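Side-chain contacts in acyl-CoA thioesterase II TesB2 (Mycobacterium marinum, PDB 3U0A), which probably catalyses the hydrolysis of fatty acyl-CoA to a free fatty acid and CoA, as a double hot-dog thioesterase of lipid metabolism: residues Gly255-Phe258 with Leu264-Ala267; Ser118-Met123 with Phe227-Arg232; Ala42-Val47 with Thr76-Glu81; Arg93-Ala96 with Glu101-Phe104. All coordinates share one frame; numbering follows the deposited sequence.

Contact 1 (Gly255-Phe258 with Leu264-Ala267); sequences GKIF and LVAA. With SO4 (sulfate ion), chain L.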
loop_
_atom_site.group_PDB
_atom_site.type_symbol
_atom_site.label_atom_id
_atom_site.label_comp_id
_atom_site.label_asym_id
_atom_site.label_seq_id
_atom_site.Cartn_x
_atom_site.Cartn_y
_atom_site.Cartn_z
ATOM N N GLY A 255 4.383 3.318 -8.070
ATOM C CA GLY A 255 4.055 3.722 -9.412
ATOM C C GLY A 255 2.603 3.851 -9.763
ATOM O O GLY A 255 1.749 3.377 -9.029
ATOM N N LYS A 256 2.361 4.486 -10.918
ATOM C CA LYS A 256 1.033 4.656 -11.490
ATOM C C LYS A 256 1.051 4.178 -12.928
ATOM O O LYS A 256 2.024 4.330 -13.626
ATOM C CB LYS A 256 0.617 6.120 -11.478
ATOM C CG LYS A 256 1.038 6.872 -10.252
ATOM C CD LYS A 256 0.063 7.997 -9.955
ATOM C CE LYS A 256 0.395 8.679 -8.620
ATOM N NZ LYS A 256 1.623 9.528 -8.685
ATOM N N ILE A 257 -0.041 3.597 -13.366
ATOM C CA ILE A 257 -0.091 3.018 -14.679
ATOM C C ILE A 257 -1.182 3.704 -15.487
ATOM O O ILE A 257 -2.309 3.838 -15.030
ATOM C CB ILE A 257 -0.297 1.501 -14.581
ATOM C CG1 ILE A 257 0.983 0.854 -14.105
ATOM C CG2 ILE A 257 -0.633 0.910 -15.923
ATOM C CD1 ILE A 257 0.793 -0.097 -12.968
ATOM N N PHE A 258 -0.808 4.195 -16.664
ATOM C CA PHE A 258 -1.741 4.876 -17.539
ATOM C C PHE A 258 -1.877 4.120 -18.856
ATOM O O PHE A 258 -0.948 3.437 -19.291
ATOM C CB PHE A 258 -1.263 6.249 -17.872
ATOM C CG PHE A 258 -1.096 7.127 -16.714
ATOM C CD1 PHE A 258 -2.063 8.051 -16.409
ATOM C CD2 PHE A 258 0.061 7.105 -15.976
ATOM C CE1 PHE A 258 -1.902 8.920 -15.345
ATOM C CE2 PHE A 258 0.236 7.965 -14.917
ATOM C CZ PHE A 258 -0.747 8.873 -14.590
ATOM N N LEU A 264 -5.560 7.054 -15.989
ATOM C CA LEU A 264 -4.897 6.439 -14.843
ATOM C C LEU A 264 -5.741 5.242 -14.410
ATOM O O LEU A 264 -6.898 5.406 -14.053
ATOM C CB LEU A 264 -4.753 7.470 -13.697
ATOM C CG LEU A 264 -4.310 6.971 -12.334
ATOM C CD1 LEU A 264 -2.946 6.309 -12.398
ATOM C CD2 LEU A 264 -4.277 8.149 -11.401
ATOM N N VAL A 265 -5.145 4.053 -14.449
ATOM C CA VAL A 265 -5.886 2.811 -14.298
ATOM C C VAL A 265 -5.467 1.983 -13.109
ATOM O O VAL A 265 -6.276 1.190 -12.650
ATOM C CB VAL A 265 -5.783 1.952 -15.582
ATOM C CG1 VAL A 265 -6.290 2.748 -16.778
ATOM C CG2 VAL A 265 -4.359 1.498 -15.842
ATOM N N ALA A 266 -4.221 2.162 -12.619
ATOM C CA ALA A 266 -3.725 1.501 -11.386
ATOM C C ALA A 266 -2.562 2.236 -10.684
ATOM O O ALA A 266 -1.787 2.960 -11.320
ATOM C CB ALA A 266 -3.361 0.036 -11.647
ATOM N N ALA A 267 -2.502 2.085 -9.355
ATOM C CA ALA A 267 -1.438 2.610 -8.507
ATOM C C ALA A 267 -0.830 1.450 -7.770
ATOM O O ALA A 267 -1.527 0.493 -7.452
ATOM C CB ALA A 267 -1.965 3.629 -7.518
HETATM S S SO4 L . 3.994 11.186 -6.004
HETATM O O1 SO4 L . 2.999 10.109 -5.704
HETATM O O2 SO4 L . 4.739 11.588 -4.734
HETATM O O3 SO4 L . 4.898 10.686 -7.095
HETATM O O4 SO4 L . 3.211 12.386 -6.482
#

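Contact 2 (Ser118-Met123 with Phe227-Arg232); sequences SHQDAM and FMRGFR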
loop_
_atom_site.group_PDB
_atom_site.type_symbol
_atom_site.label_atom_id
_atom_site.label_comp_id
_atom_site.label_asym_id
_atom_site.label_seq_id
_atom_site.Cartn_x
_atom_site.Cartn_y
_atom_site.Cartn_z
ATOM N N SER A 118 -15.196 12.419 -8.948
ATOM C CA SER A 118 -14.295 12.026 -10.050
ATOM C C SER A 118 -13.096 12.944 -10.173
ATOM O O SER A 118 -13.271 14.147 -10.192
ATOM C CB SER A 118 -15.033 12.104 -11.374
ATOM O OG SER A 118 -15.336 10.818 -11.804
ATOM N N HIS A 119 -11.898 12.379 -10.289
ATOM C CA HIS A 119 -10.713 13.128 -10.727
ATOM C C HIS A 119 -9.564 12.183 -10.939
ATOM O O HIS A 119 -9.609 11.028 -10.468
ATOM C CB HIS A 119 -10.324 14.230 -9.724
ATOM C CG HIS A 119 -9.987 13.719 -8.348
ATOM N ND1 HIS A 119 -10.853 13.739 -7.340
ATOM C CD2 HIS A 119 -8.823 13.197 -7.848
ATOM C CE1 HIS A 119 -10.268 13.236 -6.257
ATOM N NE2 HIS A 119 -9.029 12.912 -6.571
ATOM N N GLN A 120 -8.530 12.662 -11.645
ATOM C CA GLN A 120 -7.263 11.914 -11.770
ATOM C C GLN A 120 -6.101 12.834 -12.115
ATOM O O GLN A 120 -6.308 13.905 -12.659
ATOM C CB GLN A 120 -7.371 10.794 -12.810
ATOM C CG GLN A 120 -7.289 11.252 -14.254
ATOM C CD GLN A 120 -7.632 10.146 -15.252
ATOM O OE1 GLN A 120 -6.727 9.485 -15.792
ATOM N NE2 GLN A 120 -8.940 9.955 -15.521
ATOM N N ASP A 121 -4.885 12.419 -11.784
ATOM C CA ASP A 121 -3.697 13.185 -12.135
ATOM C C ASP A 121 -3.496 13.054 -13.643
ATOM O O ASP A 121 -3.890 12.064 -14.258
ATOM C CB ASP A 121 -2.433 12.665 -11.389
ATOM C CG ASP A 121 -2.426 13.009 -9.905
ATOM O OD1 ASP A 121 -3.278 13.795 -9.458
ATOM O OD2 ASP A 121 -1.565 12.476 -9.174
ATOM N N ALA A 122 -2.882 14.055 -14.233
ATOM C CA ALA A 122 -2.612 14.036 -15.656
ATOM C C ALA A 122 -1.490 13.037 -15.931
ATOM O O ALA A 122 -0.571 12.842 -15.117
ATOM C CB ALA A 122 -2.233 15.432 -16.156
ATOM N N MET A 123 -1.582 12.398 -17.080
ATOM C CA MET A 123 -0.506 11.593 -17.548
ATOM C C MET A 123 0.768 12.441 -17.685
ATOM O O MET A 123 0.732 13.484 -18.303
ATOM C CB MET A 123 -0.855 11.006 -18.911
ATOM C CG MET A 123 0.026 9.818 -19.238
ATOM S SD MET A 123 -0.305 9.245 -20.878
ATOM C CE MET A 123 0.899 7.934 -21.129
ATOM N N PHE A 227 -6.817 -0.894 -8.125
ATOM C CA PHE A 227 -7.232 -1.052 -9.520
ATOM C C PHE A 227 -8.400 -0.150 -9.755
ATOM O O PHE A 227 -9.503 -0.451 -9.345
ATOM C CB PHE A 227 -7.587 -2.509 -9.804
ATOM C CG PHE A 227 -6.512 -3.454 -9.404
ATOM C CD1 PHE A 227 -5.315 -3.480 -10.090
ATOM C CD2 PHE A 227 -6.661 -4.278 -8.313
ATOM C CE1 PHE A 227 -4.298 -4.335 -9.712
ATOM C CE2 PHE A 227 -5.645 -5.133 -7.935
ATOM C CZ PHE A 227 -4.464 -5.166 -8.637
ATOM N N MET A 228 -8.141 0.982 -10.390
ATOM C CA MET A 228 -9.124 2.075 -10.448
ATOM C C MET A 228 -10.059 2.073 -11.688
ATOM O O MET A 228 -11.237 2.323 -11.556
ATOM C CB MET A 228 -8.406 3.426 -10.365
ATOM C CG MET A 228 -7.888 3.828 -8.996
ATOM S SD MET A 228 -6.077 3.906 -8.798
ATOM C CE MET A 228 -5.509 4.669 -10.306
ATOM N N ARG A 229 -9.536 1.837 -12.888
ATOM C CA ARG A 229 -10.352 1.932 -14.118
ATOM C C ARG A 229 -9.994 0.789 -15.026
ATOM O O ARG A 229 -8.907 0.227 -14.932
ATOM C CB ARG A 229 -10.098 3.251 -14.859
ATOM C CG ARG A 229 -10.630 4.472 -14.137
ATOM C CD ARG A 229 -9.983 5.738 -14.671
ATOM N NE ARG A 229 -10.344 6.913 -13.878
ATOM C CZ ARG A 229 -9.636 7.430 -12.864
ATOM N NH1 ARG A 229 -8.466 6.918 -12.473
ATOM N NH2 ARG A 229 -10.118 8.484 -12.221
ATOM N N GLY A 230 -10.905 0.442 -15.908
ATOM C CA GLY A 230 -10.642 -0.614 -16.871
ATOM C C GLY A 230 -9.587 -0.235 -17.894
ATOM O O GLY A 230 -9.451 0.938 -18.282
ATOM N N PHE A 231 -8.845 -1.241 -18.322
ATOM C CA PHE A 231 -7.775 -1.070 -19.302
ATOM C C PHE A 231 -7.632 -2.376 -20.089
ATOM O O PHE A 231 -8.367 -3.329 -19.853
ATOM C CB PHE A 231 -6.458 -0.749 -18.568
ATOM C CG PHE A 231 -6.003 -1.856 -17.646
ATOM C CD1 PHE A 231 -6.458 -1.920 -16.341
ATOM C CD2 PHE A 231 -5.156 -2.850 -18.112
ATOM C CE1 PHE A 231 -6.065 -2.944 -15.503
ATOM C CE2 PHE A 231 -4.760 -3.882 -17.289
ATOM C CZ PHE A 231 -5.214 -3.933 -15.979
ATOM N N ARG A 232 -6.663 -2.423 -20.989
ATOM C CA ARG A 232 -6.293 -3.651 -21.655
ATOM C C ARG A 232 -4.782 -3.849 -21.674
ATOM O O ARG A 232 -4.046 -2.982 -22.143
ATOM C CB ARG A 232 -6.825 -3.614 -23.074
ATOM C CG ARG A 232 -8.324 -3.871 -23.181
ATOM C CD ARG A 232 -8.745 -4.334 -24.573
ATOM N NE ARG A 232 -8.148 -5.636 -24.923
ATOM C CZ ARG A 232 -8.711 -6.829 -24.731
ATOM N NH1 ARG A 232 -9.914 -6.941 -24.184
ATOM N NH2 ARG A 232 -8.051 -7.926 -25.097
#

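Contact 3 (Ala42-Val47 with Thr76-Glu81); sequences AGQSLV and TVFLVE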
loop_
_atom_site.group_PDB
_atom_site.type_symbol
_atom_site.label_atom_id
_atom_site.label_comp_id
_atom_site.label_asym_id
_atom_site.label_seq_id
_atom_site.Cartn_x
_atom_site.Cartn_y
_atom_site.Cartn_z
ATOM N N ALA A 42 1.517 -14.807 -6.294
ATOM C CA ALA A 42 0.685 -13.694 -5.845
ATOM C C ALA A 42 -0.557 -13.607 -6.695
ATOM O O ALA A 42 -1.655 -13.386 -6.192
ATOM C CB ALA A 42 1.448 -12.393 -5.921
ATOM N N GLY A 43 -0.360 -13.785 -8.001
ATOM C CA GLY A 43 -1.427 -13.696 -8.965
ATOM C C GLY A 43 -2.411 -14.798 -8.730
ATOM O O GLY A 43 -3.613 -14.568 -8.750
ATOM N N GLN A 44 -1.902 -16.003 -8.484
ATOM C CA GLN A 44 -2.772 -17.138 -8.258
ATOM C C GLN A 44 -3.488 -16.982 -6.925
ATOM O O GLN A 44 -4.670 -17.302 -6.837
ATOM C CB GLN A 44 -2.024 -18.467 -8.370
ATOM C CG GLN A 44 -1.706 -18.857 -9.829
ATOM C CD GLN A 44 -1.521 -20.377 -10.058
ATOM O OE1 GLN A 44 -0.603 -21.019 -9.511
ATOM N NE2 GLN A 44 -2.387 -20.943 -10.876
ATOM N N SER A 45 -2.821 -16.448 -5.915
ATOM C CA SER A 45 -3.483 -16.131 -4.664
ATOM C C SER A 45 -4.688 -15.212 -4.890
ATOM O O SER A 45 -5.724 -15.414 -4.289
ATOM C CB SER A 45 -2.513 -15.478 -3.680
ATOM O OG SER A 45 -1.382 -16.267 -3.475
ATOM N N LEU A 46 -4.554 -14.212 -5.759
ATOM C CA LEU A 46 -5.693 -13.323 -6.064
ATOM C C LEU A 46 -6.807 -14.048 -6.818
ATOM O O LEU A 46 -7.992 -13.879 -6.505
ATOM C CB LEU A 46 -5.266 -12.091 -6.866
ATOM C CG LEU A 46 -6.387 -11.172 -7.345
ATOM C CD1 LEU A 46 -7.124 -10.501 -6.220
ATOM C CD2 LEU A 46 -5.873 -10.120 -8.295
ATOM N N VAL A 47 -6.409 -14.865 -7.797
ATOM C CA VAL A 47 -7.375 -15.584 -8.599
ATOM C C VAL A 47 -8.212 -16.469 -7.696
ATOM O O VAL A 47 -9.410 -16.586 -7.890
ATOM C CB VAL A 47 -6.698 -16.399 -9.700
ATOM C CG1 VAL A 47 -7.697 -17.328 -10.404
ATOM C CG2 VAL A 47 -6.038 -15.465 -10.674
ATOM N N THR A 76 1.277 -25.386 -5.318
ATOM C CA THR A 76 0.886 -24.529 -4.199
ATOM C C THR A 76 -0.636 -24.628 -3.963
ATOM O O THR A 76 -1.427 -24.749 -4.896
ATOM C CB THR A 76 1.282 -23.063 -4.454
ATOM O OG1 THR A 76 2.655 -23.007 -4.824
ATOM C CG2 THR A 76 1.051 -22.187 -3.194
ATOM N N VAL A 77 -1.008 -24.584 -2.694
ATOM C CA VAL A 77 -2.372 -24.621 -2.287
ATOM C C VAL A 77 -2.750 -23.262 -1.710
ATOM O O VAL A 77 -1.981 -22.648 -0.973
ATOM C CB VAL A 77 -2.572 -25.732 -1.253
ATOM C CG1 VAL A 77 -3.938 -25.627 -0.585
ATOM C CG2 VAL A 77 -2.354 -27.077 -1.924
ATOM N N PHE A 78 -3.946 -22.802 -2.049
ATOM C CA PHE A 78 -4.427 -21.483 -1.649
ATOM C C PHE A 78 -5.636 -21.664 -0.741
ATOM O O PHE A 78 -6.647 -22.273 -1.127
ATOM C CB PHE A 78 -4.750 -20.628 -2.893
ATOM C CG PHE A 78 -3.601 -20.531 -3.850
ATOM C CD1 PHE A 78 -2.609 -19.580 -3.671
ATOM C CD2 PHE A 78 -3.447 -21.452 -4.864
ATOM C CE1 PHE A 78 -1.518 -19.528 -4.502
ATOM C CE2 PHE A 78 -2.360 -21.390 -5.716
ATOM C CZ PHE A 78 -1.399 -20.430 -5.536
ATOM N N LEU A 79 -5.494 -21.127 0.467
ATOM C CA LEU A 79 -6.497 -21.179 1.489
ATOM C C LEU A 79 -7.184 -19.831 1.657
ATOM O O LEU A 79 -6.626 -18.918 2.246
ATOM C CB LEU A 79 -5.818 -21.580 2.783
ATOM C CG LEU A 79 -5.111 -22.928 2.686
ATOM C CD1 LEU A 79 -4.593 -23.270 4.076
ATOM C CD2 LEU A 79 -6.080 -24.010 2.121
ATOM N N VAL A 80 -8.415 -19.747 1.158
ATOM C CA VAL A 80 -9.206 -18.511 1.132
ATOM C C VAL A 80 -10.054 -18.390 2.396
ATOM O O VAL A 80 -10.633 -19.367 2.820
ATOM C CB VAL A 80 -10.154 -18.437 -0.109
ATOM C CG1 VAL A 80 -10.864 -17.090 -0.197
ATOM C CG2 VAL A 80 -9.388 -18.700 -1.383
ATOM N N GLU A 81 -10.114 -17.180 2.965
ATOM C CA GLU A 81 -10.935 -16.858 4.138
ATOM C C GLU A 81 -11.959 -15.815 3.735
ATOM O O GLU A 81 -11.555 -14.769 3.217
ATOM C CB GLU A 81 -10.054 -16.237 5.201
ATOM C CG GLU A 81 -10.814 -15.763 6.431
ATOM C CD GLU A 81 -9.930 -14.919 7.338
ATOM O OE1 GLU A 81 -9.038 -15.499 8.014
ATOM O OE2 GLU A 81 -10.089 -13.659 7.317
#

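Contact 4 (Arg93-Ala96 with Glu101-Phe104); sequences RVNA and EVIF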
loop_
_atom_site.group_PDB
_atom_site.type_symbol
_atom_site.label_atom_id
_atom_site.label_comp_id
_atom_site.label_asym_id
_atom_site.label_seq_id
_atom_site.Cartn_x
_atom_site.Cartn_y
_atom_site.Cartn_z
ATOM N N ARG A 93 -9.160 -12.922 2.592
ATOM C CA ARG A 93 -7.722 -13.158 2.892
ATOM C C ARG A 93 -7.331 -14.482 2.285
ATOM O O ARG A 93 -8.170 -15.385 2.228
ATOM C CB ARG A 93 -7.380 -13.109 4.387
ATOM C CG ARG A 93 -7.487 -11.706 4.930
ATOM C CD ARG A 93 -6.912 -11.525 6.322
ATOM N NE ARG A 93 -7.418 -12.462 7.343
ATOM C CZ ARG A 93 -6.964 -12.557 8.619
ATOM N NH1 ARG A 93 -5.966 -11.775 9.102
ATOM N NH2 ARG A 93 -7.491 -13.471 9.419
ATOM N N VAL A 94 -6.096 -14.579 1.798
ATOM C CA VAL A 94 -5.580 -15.801 1.201
ATOM C C VAL A 94 -4.173 -16.091 1.721
ATOM O O VAL A 94 -3.331 -15.167 1.803
ATOM C CB VAL A 94 -5.480 -15.728 -0.349
ATOM C CG1 VAL A 94 -4.917 -17.037 -0.910
ATOM C CG2 VAL A 94 -6.818 -15.426 -0.991
ATOM N N ASN A 95 -3.934 -17.375 2.056
ATOM C CA ASN A 95 -2.606 -17.887 2.364
ATOM C C ASN A 95 -2.164 -18.915 1.316
ATOM O O ASN A 95 -2.812 -19.912 1.130
ATOM C CB ASN A 95 -2.572 -18.557 3.740
ATOM C CG ASN A 95 -2.495 -17.573 4.898
ATOM O OD1 ASN A 95 -2.246 -16.358 4.733
ATOM N ND2 ASN A 95 -2.692 -18.108 6.100
ATOM N N ALA A 96 -1.053 -18.658 0.638
ATOM C CA ALA A 96 -0.493 -19.627 -0.308
ATOM C C ALA A 96 0.470 -20.502 0.484
ATOM O O ALA A 96 1.359 -19.978 1.172
ATOM C CB ALA A 96 0.211 -18.934 -1.465
ATOM N N GLU A 101 3.898 -24.576 5.055
ATOM C CA GLU A 101 4.392 -23.229 5.366
ATOM C C GLU A 101 3.644 -22.179 4.554
ATOM O O GLU A 101 3.436 -22.360 3.358
ATOM C CB GLU A 101 5.896 -23.114 5.074
ATOM C CG GLU A 101 6.812 -24.168 5.731
ATOM C CD GLU A 101 7.032 -23.973 7.246
ATOM O OE1 GLU A 101 6.120 -23.441 7.967
ATOM O OE2 GLU A 101 8.128 -24.366 7.746
ATOM N N VAL A 102 3.242 -21.077 5.189
ATOM C CA VAL A 102 2.694 -19.946 4.427
ATOM C C VAL A 102 3.862 -19.189 3.735
ATOM O O VAL A 102 4.770 -18.680 4.398
ATOM C CB VAL A 102 1.824 -18.997 5.295
ATOM C CG1 VAL A 102 1.310 -17.830 4.451
ATOM C CG2 VAL A 102 0.678 -19.754 5.918
ATOM N N ILE A 103 3.843 -19.192 2.400
ATOM C CA ILE A 103 4.888 -18.567 1.580
ATOM C C ILE A 103 4.519 -17.143 1.152
ATOM O O ILE A 103 5.374 -16.322 0.920
ATOM C CB ILE A 103 5.247 -19.438 0.344
ATOM C CG1 ILE A 103 4.140 -19.433 -0.728
ATOM C CG2 ILE A 103 5.566 -20.881 0.752
ATOM C CD1 ILE A 103 4.535 -20.235 -1.965
ATOM N N PHE A 104 3.220 -16.876 1.079
ATOM C CA PHE A 104 2.680 -15.604 0.671
ATOM C C PHE A 104 1.354 -15.401 1.360
ATOM O O PHE A 104 0.566 -16.296 1.431
ATOM C CB PHE A 104 2.502 -15.563 -0.868
ATOM C CG PHE A 104 1.963 -14.255 -1.383
ATOM C CD1 PHE A 104 2.770 -13.126 -1.447
ATOM C CD2 PHE A 104 0.634 -14.129 -1.749
ATOM C CE1 PHE A 104 2.260 -11.916 -1.888
ATOM C CE2 PHE A 104 0.132 -12.935 -2.200
ATOM C CZ PHE A 104 0.940 -11.827 -2.270
#

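Contact 1 (Gly255-Phe258 with Leu264-Ala267)
L264 lays its CD1 methyl over one face of the F258 ring, a CH-pi contact displaced toward the ring's rim, with CD1 4.2 Å from the ring centroid. Its CB meets F258 CE1 at 3.6 Å. With chi1 at 170°, the leucine CG stands opposite its own backbone N, and CD1 reaches over to K256 CB on the neighbouring strand, 3.7 Å away. On the face carrying I257 and A266, I257 CG2 meets the CG2 of the bulge residue V265 at 3.8 Å, the two side chains crossing at about a right angle, and L193 of helix 186-200 covers both I257 and A266. Between these layers two backbone bonds hold the strands: I257 N to A266 O at 2.8 Å and V265 N to I257 O at 2.9 Å. V265 and A266 both face I257, so a classic beta bulge shifts the register by one. The looser side belongs to K256. Beyond its packed CB the lysine leads away from the partner strand, bends at its last torsion (chi4 73°), and makes a weak hydrogen bond from NZ to sulfate O1 at 3.3 Å; K168 NZ holds the same ion, probably a relic of the crystallisation liquor. The strands are thus joined by backbone bonds and apolar packing, while the lysine's charge is directed outward to an anion.

Contact 2 (Ser118-Met123 with Phe227-Arg232)
The short strand 119-120, which extends an antiparallel sheet into the second subunit, is joined to the loop following strand 217-227 by R229, whose guanidinium meets H119 and Q120. The Q120 amide lies over one face of the guanidinium in an offset stack, the two planes 26° apart and Q120 NE2 3.7 Å from R229 CZ. Q120 CB supports the same group, 3.6 Å from R229 NH2. The glutamine reaches this position with CG set between its backbone N and carbonyl carbon (chi1 78°). In plane at the guanidinium edge, H119 O accepts a weak hydrogen bond from R229 NH2 at 3.1 Å, bent to 133° at the hydrogen. Stronger polar partners lie elsewhere: R229 NH1 bonds to L264 O and to S245 OG of the second subunit, and Q120 OE1 accepts from L264 N. The H119 ring turns to the second subunit, pairing through ND1 with H209. The carbonyl oxygens of H119 and L264 and the S245 hydroxyl of the second subunit probably stabilise the cation, while the bonds of R229 NH1 and Q120 OE1 to L264 probably limit rotation of both stacked groups and tie strand 119-120 to strand 264-275.

Contact 3 (Ala42-Val47 with Thr76-Glu81)
F78 reaches from strand 76-81 to the helix segment 42-47, where its ring meets Q44 and S45. The contact over the ring face is made by Q44 CB and the helix backbone: Q44 CB stands 3.5 Å from F78 CZ, and the carbonyl carbon C of Q44 lies 4.0 Å above the F78 ring plane, offset toward the rim. The helix backbone therefore rests on one ring face, with S45 N 3.6 Å from F78 CE1 and S45 CA 3.7 Å from F78 CD1. A chi1 of -54° sets F78 CG opposite the carbonyl carbon and carries the ring out to the helix. The glutamine side chain crosses the phenylalanine at about a right angle, and its amide plane stands 73° from the ring, so these two groups do not stack. The polar part is a contact at the ring edge: S45 OG sits near the ring plane, 3.4 Å from F78 CE1. That hydroxyl is hydrogen-bonded back to V41 O, one turn earlier in the helix, which satisfies it beside an aromatic rim. Q44 NE2 likewise has a partner elsewhere, I10 O. Backbone bonding supplies the frame, with L46 N donating to A42 O at 3.0 Å within the helix and F78 pairing with Y21 in the sheet. A long helix lying against the concave face of an antiparallel sheet, with an aromatic side chain between them, fits the hot-dog fold of the N-terminal domain.

Contact 4 (Arg93-Ala96 with Glu101-Phe104)
A96 O is approached by three groups of the opposite strand. I103 N donates a hydrogen bond to A96 O at 2.9 Å, with an angle of 162° at the hydrogen; V102 CA makes a CH contact with A96 O at 3.5 Å; and I103 CG1 lies 3.4 Å from A96 O. That last approach follows from the isoleucine's first torsion, since chi1 of 72° puts CG1 in the crowded position between its backbone N and carbonyl carbon. The second backbone bond runs the other way, from A96 N to F104 O at 3.0 Å. Since A96 thus bonds to both I103 and F104, the pattern fits a classic beta bulge in strand 101-111, and the short segments diverge strongly, their directions 111° apart. Beside A96, its CB is 4.0 Å from I103 CG1 and 4.1 Å from F104 CB. N95, next to A96 in its strand, crosses V102 at a slant, and both valine methyls lie against its side chain, with N95 CG 3.8 Å from V102 CG1. This is van der Waals contact at a partly exposed place, where R93 of the second subunit also packs on N95. Within the fold, strand 89-98 is flanked beyond this pair by strand 76-85, through backbone bonds of R93 with E81 and N95 with L79, and strand 101-111 on its other side by strand 58-66 and the loop after it, F104 meeting the F66 ring and I103 bonding to L67 and R68. Helix 34-51 covers the face carrying A96 and F104, with V41 and S45 over A96 and A42 against F104.

How the contacts relate
The four contacts form two pairs. Contacts 1 and 2 have centres 7 Å apart and meet at L264 of contact 1, to which both partners from contact 2 bond: R229 NH1 lies 2.7 Å from L264 O, and Q120 OE1 2.7 Å from L264 N. Contacts 3 and 4, also 7 Å apart between centres, are joined through adjacent strands by the salt bridge of E81 OE1 with R93 NH2 at 2.9 Å. The centres of contacts 1 and 4 are about 26 Å apart, on opposite sides of the chain's centre. Contacts 1, 2 and 4 all touch the second subunit; contact 3 does not. A bound sodium ion lies about 12 Å from the V94 side chain of contact 4.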